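Local coordinates for protein bifunctional dTDP-4-dehydrorhamnose 3,5-epimerase/dTDP-4-dehydrorhamnose reductase (Arabidopsis thaliana, PDB 4QQR) that epimerises dTDP-4-dehydro-6-deoxy-alpha-D-glucose at C3' and C5' and reduces the product with NADPH to dTDP-beta-L-rhamnose, at residues Val107-Ala112 with Asn160-Arg165; Gly93-Ala98 with Lys156-Val161; His63-Ala68 with Ile206-Ala211; Arg213-Ile218 with Thr274-Leu279. All coordinates share one frame; numbering follows the deposited sequence.

Contact 1: Val107-Ala112 with Asn160-Arg165; sequences VLINYA and NVCTLR
Leu108, Asn110 and Ala112 bind the backbone of Asn160-Arg165 as a parallel beta pair. Leu108 N gives to Asn160 O, and Cys162 N gives to Leu108 O at 2.8 Å. Asn110 N then gives to Cys162 O, and Leu164 N to Asn110 O at 2.8 Å. Ala112 N closes the ladder on Leu164 O. CA-H...O contacts run beside these bonds: Val107 CA to Asn160 O, Val161 CA to Leu108 O and Thr163 CA to Asn110 O. The strand axes diverge by 23°. One polar side-chain pair joins the strands. With CG of Asn110 anti to the backbone N (chi1 178°), its amide lies beside Thr163, and Asn110 ND2 gives a weak bond to Thr163 OG1 at 3.5 Å. The other side-chain contacts are apolar and fall on both faces. On the face with Asn110, Leu108 CD2 runs alongside Val161 CG2 at 3.8 Å. On the other face, Leu164 CD2 meets Ile109 CG2 at 3.6 Å and Tyr111 CE1 at 3.9 Å. Ile109 CD1 also meets Cys162 CB. Tyr111 is an NADPH-site residue by similarity, and its OH is bonded to Ser207. These are two central strands of the Rossmann sheet, with strand 63-66 beside 107-113 and strand 217-220 beside 161-166. Helix 80-103 packs on the Leu108 and Asn110 face, and helix 200-212 on the Ile109 and Leu164 face.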
loop_
_atom_site.group_PDB
_atom_site.type_symbol
_atom_site.label_atom_id
_atom_site.label_comp_id
_atom_site.label_asym_id
_atom_site.label_seq_id
_atom_site.Cartn_x
_atom_site.Cartn_y
_atom_site.Cartn_z
ATOM N N VAL A 107 0.061 -21.852 0.936
ATOM C CA VAL A 107 1.159 -21.151 0.259
ATOM C C VAL A 107 0.684 -20.462 -1.027
ATOM O O VAL A 107 -0.050 -21.021 -1.842
ATOM C CB VAL A 107 2.328 -22.083 -0.069
ATOM C CG1 VAL A 107 3.390 -21.338 -0.864
ATOM C CG2 VAL A 107 2.927 -22.663 1.221
ATOM N N LEU A 108 1.099 -19.218 -1.177
ATOM C CA LEU A 108 0.698 -18.403 -2.294
ATOM C C LEU A 108 1.956 -17.981 -3.045
ATOM O O LEU A 108 2.831 -17.309 -2.504
ATOM C CB LEU A 108 -0.044 -17.178 -1.765
ATOM C CG LEU A 108 -0.164 -16.005 -2.722
ATOM C CD1 LEU A 108 -0.960 -16.456 -3.931
ATOM C CD2 LEU A 108 -0.828 -14.861 -2.013
ATOM N N ILE A 109 2.048 -18.402 -4.296
ATOM C CA ILE A 109 3.127 -17.976 -5.171
ATOM C C ILE A 109 2.699 -16.696 -5.859
ATOM O O ILE A 109 1.829 -16.710 -6.730
ATOM C CB ILE A 109 3.422 -19.027 -6.225
ATOM C CG1 ILE A 109 3.792 -20.354 -5.547
ATOM C CG2 ILE A 109 4.520 -18.539 -7.148
ATOM C CD1 ILE A 109 5.085 -20.312 -4.713
ATOM N N ASN A 110 3.302 -15.587 -5.452
ATOM C CA ASN A 110 2.972 -14.278 -6.007
ATOM C C ASN A 110 4.022 -13.788 -7.035
ATOM O O ASN A 110 5.136 -13.408 -6.678
ATOM C CB ASN A 110 2.764 -13.289 -4.850
ATOM C CG ASN A 110 2.460 -11.883 -5.315
ATOM O OD1 ASN A 110 1.464 -11.642 -5.990
ATOM N ND2 ASN A 110 3.294 -10.932 -4.904
ATOM N N TYR A 111 3.657 -13.846 -8.311
ATOM C CA TYR A 111 4.458 -13.306 -9.394
ATOM C C TYR A 111 4.413 -11.787 -9.357
ATOM O O TYR A 111 3.347 -11.184 -9.335
ATOM C CB TYR A 111 3.935 -13.839 -10.731
ATOM C CG TYR A 111 4.085 -15.339 -10.830
ATOM C CD1 TYR A 111 5.312 -15.920 -11.164
ATOM C CD2 TYR A 111 3.031 -16.181 -10.521
ATOM C CE1 TYR A 111 5.458 -17.282 -11.224
ATOM C CE2 TYR A 111 3.173 -17.549 -10.575
ATOM C CZ TYR A 111 4.384 -18.094 -10.929
ATOM O OH TYR A 111 4.512 -19.460 -10.990
ATOM N N ALA A 112 5.579 -11.158 -9.328
ATOM C CA ALA A 112 5.651 -9.714 -9.138
ATOM C C ALA A 112 6.842 -9.183 -9.914
ATOM O O ALA A 112 7.332 -9.857 -10.814
ATOM C CB ALA A 112 5.750 -9.357 -7.646
ATOM N N ASN A 160 3.285 -16.869 4.519
ATOM C CA ASN A 160 2.896 -17.952 3.612
ATOM C C ASN A 160 3.093 -17.568 2.139
ATOM O O ASN A 160 2.929 -18.383 1.240
ATOM C CB ASN A 160 1.431 -18.276 3.840
ATOM C CG ASN A 160 0.534 -17.138 3.410
ATOM O OD1 ASN A 160 0.815 -15.966 3.697
ATOM N ND2 ASN A 160 -0.526 -17.462 2.671
ATOM N N VAL A 161 3.419 -16.306 1.906
ATOM C CA VAL A 161 3.517 -15.772 0.566
ATOM C C VAL A 161 4.951 -15.843 0.058
ATOM O O VAL A 161 5.910 -15.567 0.790
ATOM C CB VAL A 161 3.022 -14.313 0.536
ATOM C CG1 VAL A 161 3.267 -13.657 -0.820
ATOM C CG2 VAL A 161 1.574 -14.265 0.886
ATOM N N CYS A 162 5.087 -16.231 -1.204
ATOM C CA CYS A 162 6.384 -16.263 -1.861
ATOM C C CYS A 162 6.387 -15.301 -3.057
ATOM O O CYS A 162 5.921 -15.634 -4.148
ATOM C CB CYS A 162 6.728 -17.685 -2.296
ATOM S SG CYS A 162 8.352 -17.841 -3.092
ATOM N N THR A 163 6.903 -14.094 -2.819
ATOM C CA THR A 163 7.019 -13.062 -3.840
ATOM C C THR A 163 8.214 -13.277 -4.773
ATOM O O THR A 163 9.358 -13.429 -4.333
ATOM C CB THR A 163 7.105 -11.691 -3.195
ATOM O OG1 THR A 163 5.852 -11.410 -2.586
ATOM C CG2 THR A 163 7.409 -10.607 -4.224
ATOM N N LEU A 164 7.911 -13.292 -6.068
ATOM C CA LEU A 164 8.894 -13.517 -7.123
ATOM C C LEU A 164 9.088 -12.240 -7.957
ATOM O O LEU A 164 8.130 -11.723 -8.559
ATOM C CB LEU A 164 8.458 -14.691 -8.016
ATOM C CG LEU A 164 8.795 -16.135 -7.598
ATOM C CD1 LEU A 164 8.941 -16.257 -6.122
ATOM C CD2 LEU A 164 7.745 -17.127 -8.072
ATOM N N ARG A 165 10.321 -11.726 -7.985
ATOM C CA ARG A 165 10.623 -10.537 -8.778
ATOM C C ARG A 165 10.988 -10.920 -10.211
ATOM O O ARG A 165 12.139 -11.280 -10.503
ATOM C CB ARG A 165 11.742 -9.718 -8.138
ATOM C CG ARG A 165 11.469 -9.275 -6.699
ATOM C CD ARG A 165 12.512 -8.257 -6.261
ATOM N NE ARG A 165 12.307 -7.717 -4.919
ATOM C CZ ARG A 165 13.289 -7.460 -4.057
ATOM N NH1 ARG A 165 14.549 -7.712 -4.387
ATOM N NH2 ARG A 165 13.010 -6.957 -2.859
#

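Contact 2: Gly93-Ala98 with Lys156-Val161; sequences GTLTLA and KNYENV. With ZN (zinc ion), chain D.
Tyr158 lies against Ala98 and Leu95 of helix 80-103. Its CB starts toward the helix, and CG is anti to the carbonyl carbon (chi1 -59°). CG meets the methyl of Ala98. CD1 is 3.8 Å from Ala98 CB and 3.7 Å from Ala98 O. CE1 lies by the backbone C and the CB of Ala98. The Ala98 methyl lies over one ring face as a CH-pi contact, displaced toward the rim, with CB 4.0 Å from the ring centroid. On the other branch, CE2 meets Leu95 CD1 at 3.9 Å, with the two side chains at about a right angle. At the tip, OH comes near Leu95 O without a hydrogen bond. An alanine in place of Tyr158 would probably leave the Ala98 methyl without its ring face and open a gap beside Leu95. Residues 156-161 link helix 143-155 to strand 161-166 of the Rossmann fold, and a type I beta turn runs from Tyr158 to Val161. Its closing bond is Val161 N to Tyr158 O. At the end of the turn, Val161 CG2 touches Ala98 CB at 3.8 Å. Asn160 ND2 is bonded to Leu106 O, tying the turn to the connection after helix 80-103. In the dimer, Ile87 of the second subunit packs on Leu95 and Tyr158. Glu159 OE2 binds a zinc ion at 2.5 Å that Glu80 of the second subunit also binds.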
loop_
_atom_site.group_PDB
_atom_site.type_symbol
_atom_site.label_atom_id
_atom_site.label_comp_id
_atom_site.label_asym_id
_atom_site.label_seq_id
_atom_site.Cartn_x
_atom_site.Cartn_y
_atom_site.Cartn_z
ATOM N N GLY A 93 -6.772 -6.478 -3.849
ATOM C CA GLY A 93 -7.039 -7.849 -4.227
ATOM C C GLY A 93 -5.921 -8.820 -3.882
ATOM O O GLY A 93 -6.190 -9.910 -3.381
ATOM N N THR A 94 -4.675 -8.438 -4.158
ATOM C CA THR A 94 -3.521 -9.253 -3.788
ATOM C C THR A 94 -3.399 -9.402 -2.262
ATOM O O THR A 94 -3.087 -10.490 -1.744
ATOM C CB THR A 94 -2.217 -8.631 -4.304
ATOM O OG1 THR A 94 -2.409 -8.152 -5.634
ATOM C CG2 THR A 94 -1.106 -9.640 -4.308
ATOM N N LEU A 95 -3.613 -8.303 -1.544
ATOM C CA LEU A 95 -3.560 -8.362 -0.093
ATOM C C LEU A 95 -4.698 -9.245 0.452
ATOM O O LEU A 95 -4.472 -10.047 1.361
ATOM C CB LEU A 95 -3.588 -6.959 0.529
ATOM C CG LEU A 95 -2.272 -6.208 0.798
ATOM C CD1 LEU A 95 -1.104 -7.150 0.956
ATOM C CD2 LEU A 95 -1.969 -5.203 -0.262
ATOM N N THR A 96 -5.906 -9.109 -0.113
ATOM C CA THR A 96 -7.047 -9.957 0.261
ATOM C C THR A 96 -6.765 -11.431 0.012
ATOM O O THR A 96 -7.055 -12.282 0.867
ATOM C CB THR A 96 -8.345 -9.558 -0.468
ATOM O OG1 THR A 96 -8.825 -8.318 0.063
ATOM C CG2 THR A 96 -9.420 -10.604 -0.263
ATOM N N LEU A 97 -6.180 -11.731 -1.148
ATOM C CA LEU A 97 -5.797 -13.112 -1.492
ATOM C C LEU A 97 -4.744 -13.669 -0.531
ATOM O O LEU A 97 -4.869 -14.791 -0.064
ATOM C CB LEU A 97 -5.325 -13.222 -2.950
ATOM C CG LEU A 97 -4.863 -14.611 -3.409
ATOM C CD1 LEU A 97 -5.995 -15.607 -3.483
ATOM C CD2 LEU A 97 -4.189 -14.530 -4.732
ATOM N N ALA A 98 -3.720 -12.879 -0.226
ATOM C CA ALA A 98 -2.676 -13.308 0.711
ATOM C C ALA A 98 -3.252 -13.648 2.084
ATOM O O ALA A 98 -2.823 -14.587 2.736
ATOM C CB ALA A 98 -1.628 -12.228 0.846
ATOM N N LYS A 156 5.605 -8.894 2.948
ATOM C CA LYS A 156 6.639 -9.377 3.875
ATOM C C LYS A 156 6.022 -9.849 5.197
ATOM O O LYS A 156 6.625 -10.659 5.914
ATOM C CB LYS A 156 7.677 -8.279 4.205
ATOM C CG LYS A 156 8.801 -8.039 3.187
ATOM C CD LYS A 156 9.790 -7.001 3.745
ATOM C CE LYS A 156 10.929 -6.644 2.791
ATOM N NZ LYS A 156 12.206 -7.394 3.093
ATOM N N ASN A 157 4.842 -9.317 5.527
ATOM C CA ASN A 157 4.162 -9.661 6.772
ATOM C C ASN A 157 3.345 -10.947 6.682
ATOM O O ASN A 157 2.873 -11.441 7.713
ATOM C CB ASN A 157 3.255 -8.522 7.235
ATOM C CG ASN A 157 4.000 -7.209 7.401
ATOM O OD1 ASN A 157 4.863 -7.081 8.272
ATOM N ND2 ASN A 157 3.651 -6.215 6.585
ATOM N N TYR A 158 3.169 -11.477 5.464
ATOM C CA TYR A 158 2.466 -12.755 5.265
ATOM C C TYR A 158 3.449 -13.894 5.043
ATOM O O TYR A 158 3.910 -14.105 3.935
ATOM C CB TYR A 158 1.497 -12.700 4.077
ATOM C CG TYR A 158 0.429 -11.653 4.213
ATOM C CD1 TYR A 158 -0.859 -11.991 4.593
ATOM C CD2 TYR A 158 0.717 -10.312 3.979
ATOM C CE1 TYR A 158 -1.839 -11.024 4.731
ATOM C CE2 TYR A 158 -0.251 -9.338 4.114
ATOM C CZ TYR A 158 -1.527 -9.698 4.485
ATOM O OH TYR A 158 -2.488 -8.719 4.620
ATOM N N GLU A 159 3.730 -14.652 6.093
ATOM C CA GLU A 159 4.749 -15.696 6.061
ATOM C C GLU A 159 4.485 -16.831 5.089
ATOM O O GLU A 159 5.355 -17.686 4.889
ATOM C CB GLU A 159 4.926 -16.293 7.458
ATOM C CG GLU A 159 3.992 -17.450 7.722
ATOM C CD GLU A 159 3.430 -17.453 9.129
ATOM O OE1 GLU A 159 4.206 -17.262 10.095
ATOM O OE2 GLU A 159 2.201 -17.646 9.252
ATOM N N ASN A 160 3.285 -16.869 4.519
ATOM C CA ASN A 160 2.896 -17.952 3.612
ATOM C C ASN A 160 3.093 -17.568 2.139
ATOM O O ASN A 160 2.929 -18.383 1.240
ATOM C CB ASN A 160 1.431 -18.276 3.840
ATOM C CG ASN A 160 0.534 -17.138 3.410
ATOM O OD1 ASN A 160 0.815 -15.966 3.697
ATOM N ND2 ASN A 160 -0.526 -17.462 2.671
ATOM N N VAL A 161 3.419 -16.306 1.906
ATOM C CA VAL A 161 3.517 -15.772 0.566
ATOM C C VAL A 161 4.951 -15.843 0.058
ATOM O O VAL A 161 5.910 -15.567 0.790
ATOM C CB VAL A 161 3.022 -14.313 0.536
ATOM C CG1 VAL A 161 3.267 -13.657 -0.820
ATOM C CG2 VAL A 161 1.574 -14.265 0.886
HETATM ZN ZN ZN D . 1.911 -17.419 11.725
#

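Contact 3: His63-Ala68 with Ile206-Ala211; sequences HVFNAA and ISIEMA
His63 and Phe65 on strand 63-66 face Ala211 and Ile208 on segment 206-211 of helix 200-212. The strand and helix axes come within 10.0 Å, and their N-to-C directions differ by 140°. This is a helix packed on one face of the parallel Rossmann sheet, running roughly against the strand. No hydrogen bond crosses the contact, so it rests on side-chain packing. Phe65 makes the largest share of it. Its CG is anti to the carbonyl carbon (chi1 -71°), and the ring reaches the helix with its far end. CZ meets Ala211 CB at 3.5 Å. CE2 meets Ile208 CD1 at 4.0 Å, the two side chains crossing at about a right angle. CE2 also has Ser207 O at the ring edge, near its plane. The Phe65 ring meets Phe15 of the neighbouring strand as well. His63 meets the same Ala211 at its carbonyl end. Its CD2 and NE2 both lie 3.2 Å from Ala211 O, NE2 at an angle too poor for a bond. CD2 also nears Ala211 CB. His63 also meets the rings of Phe13 and Phe15. An alanine in place of His63 would probably open a gap between the Ala211 carbonyl and the rings of Phe13 and Phe15. Ser207 places this helix beside Tyr111, an NADPH-site residue by similarity. After the strand, the chain turns toward Gly69 of the same site. An Asx turn shapes this end: Ala68 N gives to Asn66 OD1 at 3.1 Å, from above the plane of the amide.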
loop_
_atom_site.group_PDB
_atom_site.type_symbol
_atom_site.label_atom_id
_atom_site.label_comp_id
_atom_site.label_asym_id
_atom_site.label_seq_id
_atom_site.Cartn_x
_atom_site.Cartn_y
_atom_site.Cartn_z
ATOM N N HIS A 63 -2.048 -25.566 -3.109
ATOM C CA HIS A 63 -1.254 -24.339 -3.241
ATOM C C HIS A 63 -2.013 -23.376 -4.160
ATOM O O HIS A 63 -2.915 -23.797 -4.890
ATOM C CB HIS A 63 0.142 -24.606 -3.843
ATOM C CG HIS A 63 0.932 -25.689 -3.159
ATOM N ND1 HIS A 63 0.560 -27.020 -3.177
ATOM C CD2 HIS A 63 2.102 -25.638 -2.476
ATOM C CE1 HIS A 63 1.449 -27.733 -2.509
ATOM N NE2 HIS A 63 2.397 -26.920 -2.076
ATOM N N VAL A 64 -1.635 -22.093 -4.131
ATOM C CA VAL A 64 -2.319 -21.031 -4.883
ATOM C C VAL A 64 -1.299 -20.190 -5.645
ATOM O O VAL A 64 -0.239 -19.891 -5.133
ATOM C CB VAL A 64 -3.154 -20.089 -3.942
ATOM C CG1 VAL A 64 -3.724 -18.880 -4.709
ATOM C CG2 VAL A 64 -4.264 -20.844 -3.235
ATOM N N PHE A 65 -1.626 -19.810 -6.873
ATOM C CA PHE A 65 -0.715 -19.032 -7.709
ATOM C C PHE A 65 -1.376 -17.737 -8.135
ATOM O O PHE A 65 -2.456 -17.744 -8.715
ATOM C CB PHE A 65 -0.318 -19.835 -8.944
ATOM C CG PHE A 65 0.603 -20.973 -8.646
ATOM C CD1 PHE A 65 0.122 -22.132 -8.048
ATOM C CD2 PHE A 65 1.957 -20.895 -8.977
ATOM C CE1 PHE A 65 0.973 -23.186 -7.759
ATOM C CE2 PHE A 65 2.824 -21.952 -8.696
ATOM C CZ PHE A 65 2.331 -23.101 -8.091
ATOM N N ASN A 66 -0.733 -16.622 -7.831
ATOM C CA ASN A 66 -1.257 -15.324 -8.227
ATOM C C ASN A 66 -0.511 -14.745 -9.441
ATOM O O ASN A 66 0.556 -14.134 -9.313
ATOM C CB ASN A 66 -1.209 -14.350 -7.046
ATOM C CG ASN A 66 -1.500 -12.916 -7.463
ATOM O OD1 ASN A 66 -2.283 -12.672 -8.384
ATOM N ND2 ASN A 66 -0.863 -11.963 -6.792
ATOM N N ALA A 67 -1.076 -14.932 -10.622
ATOM C CA ALA A 67 -0.494 -14.343 -11.815
ATOM C C ALA A 67 -1.417 -13.235 -12.307
ATOM O O ALA A 67 -1.286 -12.769 -13.428
ATOM C CB ALA A 67 -0.291 -15.392 -12.875
ATOM N N ALA A 68 -2.328 -12.799 -11.435
ATOM C CA ALA A 68 -3.393 -11.851 -11.780
ATOM C C ALA A 68 -2.893 -10.538 -12.366
ATOM O O ALA A 68 -3.673 -9.641 -12.689
ATOM C CB ALA A 68 -4.295 -11.583 -10.577
ATOM N N ILE A 206 10.483 -23.865 -12.519
ATOM C CA ILE A 206 11.092 -23.709 -11.196
ATOM C C ILE A 206 10.112 -23.149 -10.169
ATOM O O ILE A 206 10.098 -23.562 -9.017
ATOM C CB ILE A 206 12.352 -22.797 -11.284
ATOM C CG1 ILE A 206 13.536 -23.588 -11.877
ATOM C CG2 ILE A 206 12.692 -22.164 -9.918
ATOM C CD1 ILE A 206 14.668 -22.737 -12.409
ATOM N N SER A 207 9.272 -22.216 -10.593
ATOM C CA SER A 207 8.287 -21.657 -9.678
ATOM C C SER A 207 7.278 -22.711 -9.234
ATOM O O SER A 207 6.847 -22.693 -8.079
ATOM C CB SER A 207 7.609 -20.397 -10.244
ATOM O OG SER A 207 6.674 -20.701 -11.251
ATOM N N ILE A 208 6.909 -23.635 -10.123
ATOM C CA ILE A 208 6.071 -24.766 -9.703
ATOM C C ILE A 208 6.774 -25.525 -8.568
ATOM O O ILE A 208 6.133 -25.953 -7.597
ATOM C CB ILE A 208 5.749 -25.781 -10.851
ATOM C CG1 ILE A 208 5.103 -25.114 -12.078
ATOM C CG2 ILE A 208 4.876 -26.902 -10.344
ATOM C CD1 ILE A 208 3.943 -24.218 -11.783
ATOM N N GLU A 209 8.095 -25.669 -8.693
ATOM C CA GLU A 209 8.902 -26.434 -7.732
ATOM C C GLU A 209 9.041 -25.726 -6.386
ATOM O O GLU A 209 9.171 -26.382 -5.347
ATOM C CB GLU A 209 10.300 -26.762 -8.298
ATOM C CG GLU A 209 10.260 -27.609 -9.566
ATOM C CD GLU A 209 9.594 -28.970 -9.344
ATOM O OE1 GLU A 209 9.824 -29.558 -8.248
ATOM O OE2 GLU A 209 8.844 -29.434 -10.254
ATOM N N MET A 210 9.022 -24.391 -6.421
ATOM C CA MET A 210 9.139 -23.573 -5.207
ATOM C C MET A 210 7.915 -23.773 -4.350
ATOM O O MET A 210 8.026 -23.939 -3.137
ATOM C CB MET A 210 9.318 -22.099 -5.555
ATOM C CG MET A 210 10.618 -21.821 -6.311
ATOM S SD MET A 210 10.929 -20.071 -6.607
ATOM C CE MET A 210 11.509 -19.551 -4.998
ATOM N N ALA A 211 6.753 -23.773 -5.006
ATOM C CA ALA A 211 5.485 -24.151 -4.390
ATOM C C ALA A 211 5.576 -25.544 -3.762
ATOM O O ALA A 211 5.266 -25.717 -2.582
ATOM C CB ALA A 211 4.361 -24.102 -5.408
#

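Contact 4: Arg213-Ile218 with Thr274-Leu279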
loop_
_atom_site.group_PDB
_atom_site.type_symbol
_atom_site.label_atom_id
_atom_site.label_comp_id
_atom_site.label_asym_id
_atom_site.label_seq_id
_atom_site.Cartn_x
_atom_site.Cartn_y
_atom_site.Cartn_z
ATOM N N ARG A 213 8.029 -27.053 -2.686
ATOM C CA ARG A 213 8.948 -27.036 -1.556
ATOM C C ARG A 213 8.491 -26.100 -0.462
ATOM O O ARG A 213 9.227 -25.846 0.485
ATOM C CB ARG A 213 10.329 -26.598 -2.006
ATOM C CG ARG A 213 10.944 -27.513 -3.011
ATOM C CD ARG A 213 12.366 -27.083 -3.335
ATOM N NE ARG A 213 12.850 -27.745 -4.538
ATOM C CZ ARG A 213 14.045 -27.547 -5.080
ATOM N NH1 ARG A 213 14.905 -26.694 -4.527
ATOM N NH2 ARG A 213 14.373 -28.208 -6.184
ATOM N N ASN A 214 7.284 -25.575 -0.612
ATOM C CA ASN A 214 6.739 -24.584 0.315
ATOM C C ASN A 214 7.665 -23.380 0.629
ATOM O O ASN A 214 7.796 -22.962 1.785
ATOM C CB ASN A 214 6.280 -25.286 1.591
ATOM C CG ASN A 214 5.351 -26.455 1.306
ATOM O OD1 ASN A 214 4.367 -26.317 0.576
ATOM N ND2 ASN A 214 5.672 -27.615 1.867
ATOM N N LEU A 215 8.301 -22.831 -0.406
ATOM C CA LEU A 215 9.190 -21.680 -0.233
ATOM C C LEU A 215 8.419 -20.399 0.078
ATOM O O LEU A 215 7.277 -20.241 -0.338
ATOM C CB LEU A 215 10.077 -21.474 -1.466
ATOM C CG LEU A 215 11.050 -22.617 -1.728
ATOM C CD1 LEU A 215 12.021 -22.250 -2.850
ATOM C CD2 LEU A 215 11.788 -22.966 -0.449
ATOM N N THR A 216 9.049 -19.485 0.811
ATOM C CA THR A 216 8.390 -18.230 1.203
ATOM C C THR A 216 9.388 -17.082 1.301
ATOM O O THR A 216 10.591 -17.297 1.233
ATOM C CB THR A 216 7.588 -18.384 2.526
ATOM O OG1 THR A 216 8.301 -19.238 3.433
ATOM C CG2 THR A 216 6.228 -19.009 2.250
ATOM N N GLY A 217 8.883 -15.867 1.473
ATOM C CA GLY A 217 9.717 -14.682 1.460
ATOM C C GLY A 217 9.905 -14.179 0.036
ATOM O O GLY A 217 9.172 -14.563 -0.884
ATOM N N ILE A 218 10.896 -13.316 -0.146
ATOM C CA ILE A 218 11.155 -12.721 -1.444
ATOM C C ILE A 218 12.241 -13.496 -2.202
ATOM O O ILE A 218 13.242 -13.886 -1.613
ATOM C CB ILE A 218 11.561 -11.235 -1.284
ATOM C CG1 ILE A 218 10.372 -10.419 -0.766
ATOM C CG2 ILE A 218 12.061 -10.655 -2.602
ATOM C CD1 ILE A 218 10.730 -9.007 -0.276
ATOM N N THR A 274 21.274 -20.845 -5.088
ATOM C CA THR A 274 21.550 -21.713 -3.958
ATOM C C THR A 274 20.453 -22.765 -3.812
ATOM O O THR A 274 20.738 -23.929 -3.539
ATOM C CB THR A 274 21.711 -20.898 -2.663
ATOM O OG1 THR A 274 22.950 -20.174 -2.717
ATOM C CG2 THR A 274 21.700 -21.810 -1.445
ATOM N N GLU A 275 19.207 -22.354 -4.030
ATOM C CA GLU A 275 18.067 -23.255 -3.978
ATOM C C GLU A 275 17.896 -24.052 -5.273
ATOM O O GLU A 275 17.285 -25.119 -5.263
ATOM C CB GLU A 275 16.784 -22.463 -3.681
ATOM C CG GLU A 275 15.541 -23.330 -3.432
ATOM C CD GLU A 275 15.665 -24.191 -2.170
ATOM O OE1 GLU A 275 16.142 -23.645 -1.140
ATOM O OE2 GLU A 275 15.305 -25.403 -2.216
ATOM N N PHE A 276 18.421 -23.533 -6.387
ATOM C CA PHE A 276 18.336 -24.220 -7.689
ATOM C C PHE A 276 19.665 -24.158 -8.474
ATOM O O PHE A 276 19.833 -23.298 -9.351
ATOM C CB PHE A 276 17.200 -23.624 -8.531
ATOM C CG PHE A 276 15.831 -23.874 -7.961
ATOM C CD1 PHE A 276 15.147 -25.042 -8.256
ATOM C CD2 PHE A 276 15.234 -22.948 -7.112
ATOM C CE1 PHE A 276 13.900 -25.279 -7.717
ATOM C CE2 PHE A 276 13.989 -23.175 -6.570
ATOM C CZ PHE A 276 13.319 -24.338 -6.867
ATOM N N PRO A 277 20.615 -25.063 -8.154
ATOM C CA PRO A 277 21.962 -25.105 -8.767
ATOM C C PRO A 277 21.949 -25.226 -10.303
ATOM O O PRO A 277 22.827 -24.733 -11.004
ATOM C CB PRO A 277 22.587 -26.365 -8.151
ATOM C CG PRO A 277 21.844 -26.562 -6.845
ATOM C CD PRO A 277 20.440 -26.104 -7.118
ATOM N N GLU A 278 20.934 -25.899 -10.806
ATOM C CA GLU A 278 20.731 -26.089 -12.229
ATOM C C GLU A 278 20.328 -24.797 -12.965
ATOM O O GLU A 278 20.229 -24.784 -14.196
ATOM C CB GLU A 278 19.634 -27.132 -12.378
ATOM C CG GLU A 278 18.979 -27.369 -10.998
ATOM C CD GLU A 278 17.549 -27.850 -11.082
ATOM O OE1 GLU A 278 16.858 -27.783 -10.045
ATOM O OE2 GLU A 278 17.130 -28.302 -12.175
ATOM N N LEU A 279 20.075 -23.717 -12.225
ATOM C CA LEU A 279 19.654 -22.456 -12.850
ATOM C C LEU A 279 20.749 -21.883 -13.751
ATOM O O LEU A 279 21.869 -21.659 -13.300
ATOM C CB LEU A 279 19.249 -21.429 -11.803
ATOM C CG LEU A 279 18.770 -20.049 -12.262
ATOM C CD1 LEU A 279 17.537 -20.163 -13.112
ATOM C CD2 LEU A 279 18.476 -19.188 -11.063
#
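Arg213 reaches across to Glu275 and Phe276. With CG anti to the carbonyl carbon and the chain extended from CG to NE, its guanidinium arrives at the end of helix 270-275. There NH1 makes two bonds to Glu275. One is a salt bridge to OE2 at 2.7 Å, on the anti lone pair of that oxygen. The other goes to the backbone O at 2.9 Å. Both acceptors lie close to the guanidinium plane, so they would hold its rotation. Glu275 has CG anti to the backbone N, then a bend at chi2 (65°) turns CD back toward Arg213, and OE2 meets NH1. The guanidinium and carboxylate planes are 67° apart. Phe276 meets the guanidinium tip to tip, with planes only 22° apart. Its CE1 lies over the guanidinium face, 3.3 Å from NH2, and NH1 sits over one ring face, toward the rim. Leu215 CD1 packs on Glu275 CG at 3.7 Å. A Schellman motif, with Asn214 at C-prime, ends helix 200-212 just before Leu215. The contact thus joins the exit from that helix to the end of helix 270-275. Phe276 and Leu215 both lean on Met210 of helix 200-212, and Gly217 begins the strand that pairs with Val161.

In the fold
Contacts 1, 2 and 3 are buried, while contact 4 is partly exposed. Contact 1 lies within the sheet and is held mainly by backbone hydrogen bonds. Contact 2 joins a helix on the Leu108 face to the loop entering strand 161-166; contact 3 packs a helix on the other face. Both rely on apolar and aromatic side chains, with no hydrogen bonds across. Contact 1 shares Asn160 and Val161 with contact 2, and its Leu108 touches Ala98 and Leu97. Its strand 107-113 neighbours strand 63-66 of contact 3. Contact 4 alone uses a salt bridge, near the surface. It follows helix 200-212 of contact 3 and returns to the sheet at Gly217, beside Val161.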